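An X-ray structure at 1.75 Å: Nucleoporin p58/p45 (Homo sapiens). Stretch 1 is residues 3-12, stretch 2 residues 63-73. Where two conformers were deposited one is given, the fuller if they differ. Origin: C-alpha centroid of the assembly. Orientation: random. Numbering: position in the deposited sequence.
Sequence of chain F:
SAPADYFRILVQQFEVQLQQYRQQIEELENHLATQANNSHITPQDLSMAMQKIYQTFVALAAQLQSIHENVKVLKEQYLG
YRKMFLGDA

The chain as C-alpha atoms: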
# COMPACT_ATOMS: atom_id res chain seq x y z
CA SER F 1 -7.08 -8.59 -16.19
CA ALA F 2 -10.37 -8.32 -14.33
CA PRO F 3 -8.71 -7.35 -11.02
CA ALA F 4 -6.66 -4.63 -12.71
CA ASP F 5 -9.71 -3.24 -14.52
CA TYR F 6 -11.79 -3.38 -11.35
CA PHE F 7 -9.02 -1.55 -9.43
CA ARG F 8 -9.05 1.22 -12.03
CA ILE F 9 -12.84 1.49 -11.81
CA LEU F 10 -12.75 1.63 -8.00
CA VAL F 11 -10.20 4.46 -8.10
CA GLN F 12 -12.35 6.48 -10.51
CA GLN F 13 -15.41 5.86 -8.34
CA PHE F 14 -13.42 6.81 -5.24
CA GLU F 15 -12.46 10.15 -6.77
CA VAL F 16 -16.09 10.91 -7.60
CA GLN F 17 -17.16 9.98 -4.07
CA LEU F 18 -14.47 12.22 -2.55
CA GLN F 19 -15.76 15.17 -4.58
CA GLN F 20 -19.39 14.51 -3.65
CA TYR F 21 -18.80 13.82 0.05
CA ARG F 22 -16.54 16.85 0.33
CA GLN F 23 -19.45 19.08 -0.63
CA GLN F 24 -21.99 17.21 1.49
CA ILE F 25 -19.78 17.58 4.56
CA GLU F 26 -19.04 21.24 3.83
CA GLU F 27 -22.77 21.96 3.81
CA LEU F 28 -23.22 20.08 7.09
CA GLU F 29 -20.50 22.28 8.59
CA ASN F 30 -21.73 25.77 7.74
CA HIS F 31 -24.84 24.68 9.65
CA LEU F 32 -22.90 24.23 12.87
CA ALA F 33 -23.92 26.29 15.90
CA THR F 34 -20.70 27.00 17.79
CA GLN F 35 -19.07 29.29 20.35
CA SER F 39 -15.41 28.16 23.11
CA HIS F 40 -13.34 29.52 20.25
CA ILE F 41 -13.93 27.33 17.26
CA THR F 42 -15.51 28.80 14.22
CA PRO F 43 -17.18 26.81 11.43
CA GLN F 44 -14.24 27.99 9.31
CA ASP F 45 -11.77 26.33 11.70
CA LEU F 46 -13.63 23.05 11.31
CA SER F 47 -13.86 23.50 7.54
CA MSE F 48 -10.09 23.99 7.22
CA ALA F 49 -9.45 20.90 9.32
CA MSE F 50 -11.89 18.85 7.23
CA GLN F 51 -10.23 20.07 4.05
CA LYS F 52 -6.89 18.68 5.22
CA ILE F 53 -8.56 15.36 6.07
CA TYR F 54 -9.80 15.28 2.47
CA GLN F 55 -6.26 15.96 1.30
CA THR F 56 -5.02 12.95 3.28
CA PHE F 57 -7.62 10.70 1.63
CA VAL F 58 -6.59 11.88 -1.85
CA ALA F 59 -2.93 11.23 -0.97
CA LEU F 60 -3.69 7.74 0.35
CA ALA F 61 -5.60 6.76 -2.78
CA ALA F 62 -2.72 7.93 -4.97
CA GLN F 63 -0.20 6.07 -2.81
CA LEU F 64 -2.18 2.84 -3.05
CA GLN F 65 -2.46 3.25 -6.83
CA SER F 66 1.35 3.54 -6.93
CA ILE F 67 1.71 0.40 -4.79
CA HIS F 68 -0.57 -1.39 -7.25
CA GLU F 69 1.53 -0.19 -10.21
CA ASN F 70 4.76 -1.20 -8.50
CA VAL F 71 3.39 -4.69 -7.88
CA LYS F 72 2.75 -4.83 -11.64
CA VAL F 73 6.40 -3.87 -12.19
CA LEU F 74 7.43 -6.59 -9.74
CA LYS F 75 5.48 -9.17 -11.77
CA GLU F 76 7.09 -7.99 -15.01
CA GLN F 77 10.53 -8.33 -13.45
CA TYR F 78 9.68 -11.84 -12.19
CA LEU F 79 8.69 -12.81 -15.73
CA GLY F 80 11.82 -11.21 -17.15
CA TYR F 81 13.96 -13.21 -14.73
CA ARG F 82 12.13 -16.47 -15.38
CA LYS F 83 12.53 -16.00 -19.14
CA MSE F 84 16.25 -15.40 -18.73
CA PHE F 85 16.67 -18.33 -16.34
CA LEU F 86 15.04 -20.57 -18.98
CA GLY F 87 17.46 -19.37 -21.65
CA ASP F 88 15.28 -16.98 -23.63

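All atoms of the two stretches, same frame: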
# COMPACT_ATOMS: atom_id res chain seq x y z
N PRO F 3 -9.10 -8.11 -12.22
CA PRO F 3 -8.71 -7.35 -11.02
C PRO F 3 -8.11 -5.99 -11.34
O PRO F 3 -8.40 -5.02 -10.64
CB PRO F 3 -7.67 -8.25 -10.34
CG PRO F 3 -7.42 -9.39 -11.27
CD PRO F 3 -8.60 -9.49 -12.18
N ALA F 4 -7.28 -5.90 -12.37
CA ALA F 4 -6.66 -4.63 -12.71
C ALA F 4 -7.69 -3.62 -13.24
O ALA F 4 -7.62 -2.43 -12.94
CB ALA F 4 -5.55 -4.82 -13.72
N ASP F 5 -8.65 -4.11 -14.03
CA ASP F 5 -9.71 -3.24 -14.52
C ASP F 5 -10.61 -2.78 -13.38
O ASP F 5 -11.02 -1.63 -13.32
CB ASP F 5 -10.52 -3.95 -15.60
CG ASP F 5 -9.82 -3.95 -16.96
OD1 ASP F 5 -8.74 -3.33 -17.07
OD2 ASP F 5 -10.35 -4.55 -17.91
N TYR F 6 -10.94 -3.70 -12.48
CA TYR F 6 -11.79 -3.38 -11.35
C TYR F 6 -11.09 -2.36 -10.43
O TYR F 6 -11.72 -1.43 -9.93
CB TYR F 6 -12.16 -4.66 -10.61
CG TYR F 6 -13.18 -4.50 -9.51
CD1 TYR F 6 -14.43 -3.94 -9.77
CD2 TYR F 6 -12.91 -4.93 -8.22
CE1 TYR F 6 -15.37 -3.80 -8.77
CE2 TYR F 6 -13.85 -4.80 -7.22
CZ TYR F 6 -15.07 -4.24 -7.49
OH TYR F 6 -16.00 -4.11 -6.49
N PHE F 7 -9.78 -2.51 -10.24
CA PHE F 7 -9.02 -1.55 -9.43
C PHE F 7 -9.15 -0.15 -10.02
O PHE F 7 -9.40 0.83 -9.31
CB PHE F 7 -7.55 -1.99 -9.34
CG PHE F 7 -6.72 -1.19 -8.35
CD1 PHE F 7 -6.21 0.05 -8.71
CD2 PHE F 7 -6.45 -1.68 -7.09
CE1 PHE F 7 -5.45 0.79 -7.82
CE2 PHE F 7 -5.68 -0.95 -6.19
CZ PHE F 7 -5.18 0.29 -6.56
N ARG F 8 -8.97 -0.05 -11.33
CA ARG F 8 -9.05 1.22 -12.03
C ARG F 8 -10.43 1.85 -11.85
O ARG F 8 -10.55 3.04 -11.57
CB ARG F 8 -8.74 1.01 -13.52
CG ARG F 8 -8.65 2.28 -14.34
CD ARG F 8 -8.33 1.98 -15.80
NE ARG F 8 -7.07 1.26 -15.96
CZ ARG F 8 -6.95 -0.02 -16.31
NH1 ARG F 8 -8.01 -0.78 -16.56
NH2 ARG F 8 -5.74 -0.56 -16.42
N ILE F 9 -11.47 1.03 -11.99
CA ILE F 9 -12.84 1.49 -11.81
C ILE F 9 -13.10 1.97 -10.39
O ILE F 9 -13.75 3.00 -10.18
CB ILE F 9 -13.85 0.37 -12.14
CG1 ILE F 9 -13.88 0.13 -13.66
CG2 ILE F 9 -15.25 0.74 -11.66
CD1 ILE F 9 -14.66 -1.11 -14.05
N LEU F 10 -12.59 1.23 -9.41
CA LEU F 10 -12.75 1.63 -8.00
C LEU F 10 -12.06 2.96 -7.72
O LEU F 10 -12.59 3.78 -6.97
CB LEU F 10 -12.21 0.55 -7.06
CG LEU F 10 -13.02 -0.75 -6.98
CD1 LEU F 10 -12.37 -1.73 -6.04
CD2 LEU F 10 -14.46 -0.48 -6.54
N VAL F 11 -10.90 3.19 -8.31
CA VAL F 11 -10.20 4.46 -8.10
C VAL F 11 -10.98 5.63 -8.70
O VAL F 11 -11.08 6.69 -8.09
CB VAL F 11 -8.77 4.42 -8.69
CG1 VAL F 11 -8.15 5.80 -8.71
CG2 VAL F 11 -7.89 3.46 -7.89
N GLN F 12 -11.54 5.44 -9.89
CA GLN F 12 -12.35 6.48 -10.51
C GLN F 12 -13.59 6.75 -9.66
O GLN F 12 -13.95 7.90 -9.43
CB GLN F 12 -12.75 6.09 -11.94
CG GLN F 12 -11.60 5.64 -12.84
CD GLN F 12 -10.26 6.29 -12.51
OE1 GLN F 12 -10.17 7.51 -12.37
NE2 GLN F 12 -9.21 5.47 -12.39
N GLN F 63 -1.28 6.93 -3.28
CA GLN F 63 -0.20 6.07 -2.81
C GLN F 63 -0.53 4.60 -3.05
O GLN F 63 0.34 3.81 -3.43
CB GLN F 63 0.07 6.31 -1.33
CG GLN F 63 0.63 7.68 -1.01
CD GLN F 63 0.90 7.85 0.47
OE1 GLN F 63 -0.01 7.75 1.30
NE2 GLN F 63 2.16 8.10 0.81
N LEU F 64 -1.78 4.22 -2.83
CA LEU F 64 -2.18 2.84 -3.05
C LEU F 64 -2.17 2.50 -4.55
O LEU F 64 -1.80 1.39 -4.94
CB LEU F 64 -3.55 2.55 -2.41
CG LEU F 64 -3.52 2.52 -0.88
CD1 LEU F 64 -4.92 2.52 -0.30
CD2 LEU F 64 -2.74 1.31 -0.37
N GLN F 65 -2.54 3.46 -5.39
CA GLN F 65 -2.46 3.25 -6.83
C GLN F 65 -0.99 2.99 -7.22
O GLN F 65 -0.70 2.08 -8.02
CB GLN F 65 -3.05 4.44 -7.59
CG GLN F 65 -3.21 4.21 -9.09
CD GLN F 65 -4.18 5.19 -9.74
OE1 GLN F 65 -4.21 6.38 -9.40
NE2 GLN F 65 -4.99 4.70 -10.67
N SER F 66 -0.07 3.75 -6.66
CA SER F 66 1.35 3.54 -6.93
C SER F 66 1.84 2.18 -6.43
O SER F 66 2.66 1.54 -7.10
CB SER F 66 2.20 4.67 -6.35
OG SER F 66 2.24 5.76 -7.25
N ILE F 67 1.36 1.74 -5.27
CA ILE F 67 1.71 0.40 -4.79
C ILE F 67 1.25 -0.61 -5.83
O ILE F 67 1.99 -1.52 -6.21
CB ILE F 67 1.04 0.07 -3.43
CG1 ILE F 67 1.67 0.89 -2.30
CG2 ILE F 67 1.15 -1.41 -3.12
CD1 ILE F 67 3.09 0.51 -1.96
N HIS F 68 0.01 -0.46 -6.28
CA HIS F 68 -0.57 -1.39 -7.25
C HIS F 68 0.30 -1.45 -8.51
O HIS F 68 0.63 -2.52 -9.00
CB HIS F 68 -1.99 -0.96 -7.59
CG HIS F 68 -2.77 -1.98 -8.37
ND1 HIS F 68 -3.33 -1.70 -9.60
CD2 HIS F 68 -3.11 -3.26 -8.09
CE1 HIS F 68 -3.97 -2.76 -10.05
NE2 HIS F 68 -3.84 -3.73 -9.15
N GLU F 69 0.68 -0.28 -9.02
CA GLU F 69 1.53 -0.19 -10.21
C GLU F 69 2.90 -0.81 -9.98
O GLU F 69 3.44 -1.46 -10.87
CB GLU F 69 1.68 1.27 -10.65
CG GLU F 69 0.39 1.86 -11.20
CD GLU F 69 -0.08 1.16 -12.46
OE1 GLU F 69 0.72 1.02 -13.41
OE2 GLU F 69 -1.25 0.72 -12.50
N ASN F 70 3.47 -0.61 -8.80
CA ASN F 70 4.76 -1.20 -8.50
C ASN F 70 4.70 -2.71 -8.33
O ASN F 70 5.69 -3.39 -8.57
CB ASN F 70 5.38 -0.57 -7.25
CG ASN F 70 6.66 0.18 -7.56
OD1 ASN F 70 7.37 -0.13 -8.52
ND2 ASN F 70 6.98 1.17 -6.73
N VAL F 71 3.56 -3.24 -7.92
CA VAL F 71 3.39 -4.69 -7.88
C VAL F 71 3.30 -5.25 -9.31
O VAL F 71 3.76 -6.36 -9.59
CB VAL F 71 2.18 -5.09 -7.03
CG1 VAL F 71 1.87 -6.57 -7.19
CG2 VAL F 71 2.45 -4.75 -5.56
N LYS F 72 2.74 -4.46 -10.22
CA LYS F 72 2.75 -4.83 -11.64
C LYS F 72 4.18 -4.87 -12.17
O LYS F 72 4.54 -5.79 -12.91
CB LYS F 72 1.93 -3.85 -12.47
CG LYS F 72 0.43 -3.84 -12.18
CD LYS F 72 -0.27 -2.90 -13.15
CE LYS F 72 -1.75 -2.73 -12.80
NZ LYS F 72 -2.40 -1.73 -13.68
N VAL F 73 4.98 -3.87 -11.82
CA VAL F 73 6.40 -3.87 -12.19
C VAL F 73 7.10 -5.11 -11.64
O VAL F 73 7.84 -5.78 -12.36
CB VAL F 73 7.11 -2.58 -11.69
CG1 VAL F 73 8.62 -2.70 -11.87
CG2 VAL F 73 6.56 -1.36 -12.40
O HOH W 1 -5.11 -1.22 -12.50

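Both stretches are helical throughout, and each helix extends beyond its stretch at both ends. Their axes run nearly antiparallel, at 167° between N-to-C directions, and approach to 11.7 Å. That is a wide spacing, and side chains must bridge most of it. The nearest CA pair is Val11 CA and Gln65 CA, 7.9 Å apart. Each backbone satisfies itself with i to i+4 hydrogen bonds, such as Val11 N to Phe7 O at 3.0 Å and His68 N to Leu64 O at 2.9 Å. Val71 N also makes a weak bond to His68 O at 3.2 Å. The contact is modest, burying 326 Å² in total.

Phe7 and His68 form its centre. Both point their CA-to-CB bonds toward the other helix, both have chi1 in the t well, and both are buried. Their rings stack face to face, with centroids 3.8 Å apart and planes only 9° from parallel. The closest atoms are Phe7 CD1 and His68 ND1, at 3.5 Å. His68 CB also lies over the Phe7 face, 4.0 Å from the ring centroid, in a CH-pi contact. The histidine therefore meets the phenylalanine with its CB as well as its ring.

The Phe7 ring also touches Leu64 and Gln65. Phe7 CE1 lies 4.0 Å from Gln65 CA, at the ring edge, and 4.3 Å from Gln65 CG. Phe7 CZ comes within 3.9 Å of Leu64 O. At the edge of the His68 ring, Ala4 CA is 4.2 Å from His68 CE1. The small Ala4 side chain also contributes, with its CB 4.5 Å from His68 CE1.

One turn on from Phe7, Val11 meets Gln65. The Gln65 CA-to-CB bond points sideways, but the end of the side chain comes nearer, placing NE2 3.9 Å from Val11 CG1. This is a packing contact.

No direct hydrogen bond crosses between the stretches. A water makes the polar link instead. It donates to Ala4 O at 2.8 Å and accepts from Lys72 NZ at 3.0 Å. Nearby, Arg8 NH2 and Lys72 NZ are like charges 4.5 Å apart. Each is paired within its own helix: Arg8 NH1 forms a salt bridge with Asp5 OD1 at 2.7 Å, and Lys72 NZ with Glu69 OE2 at 3.0 Å. Gln12 NE2 donates to Arg8 O of its own helix at 2.9 Å, although the end of the side chain comes nearer the second stretch.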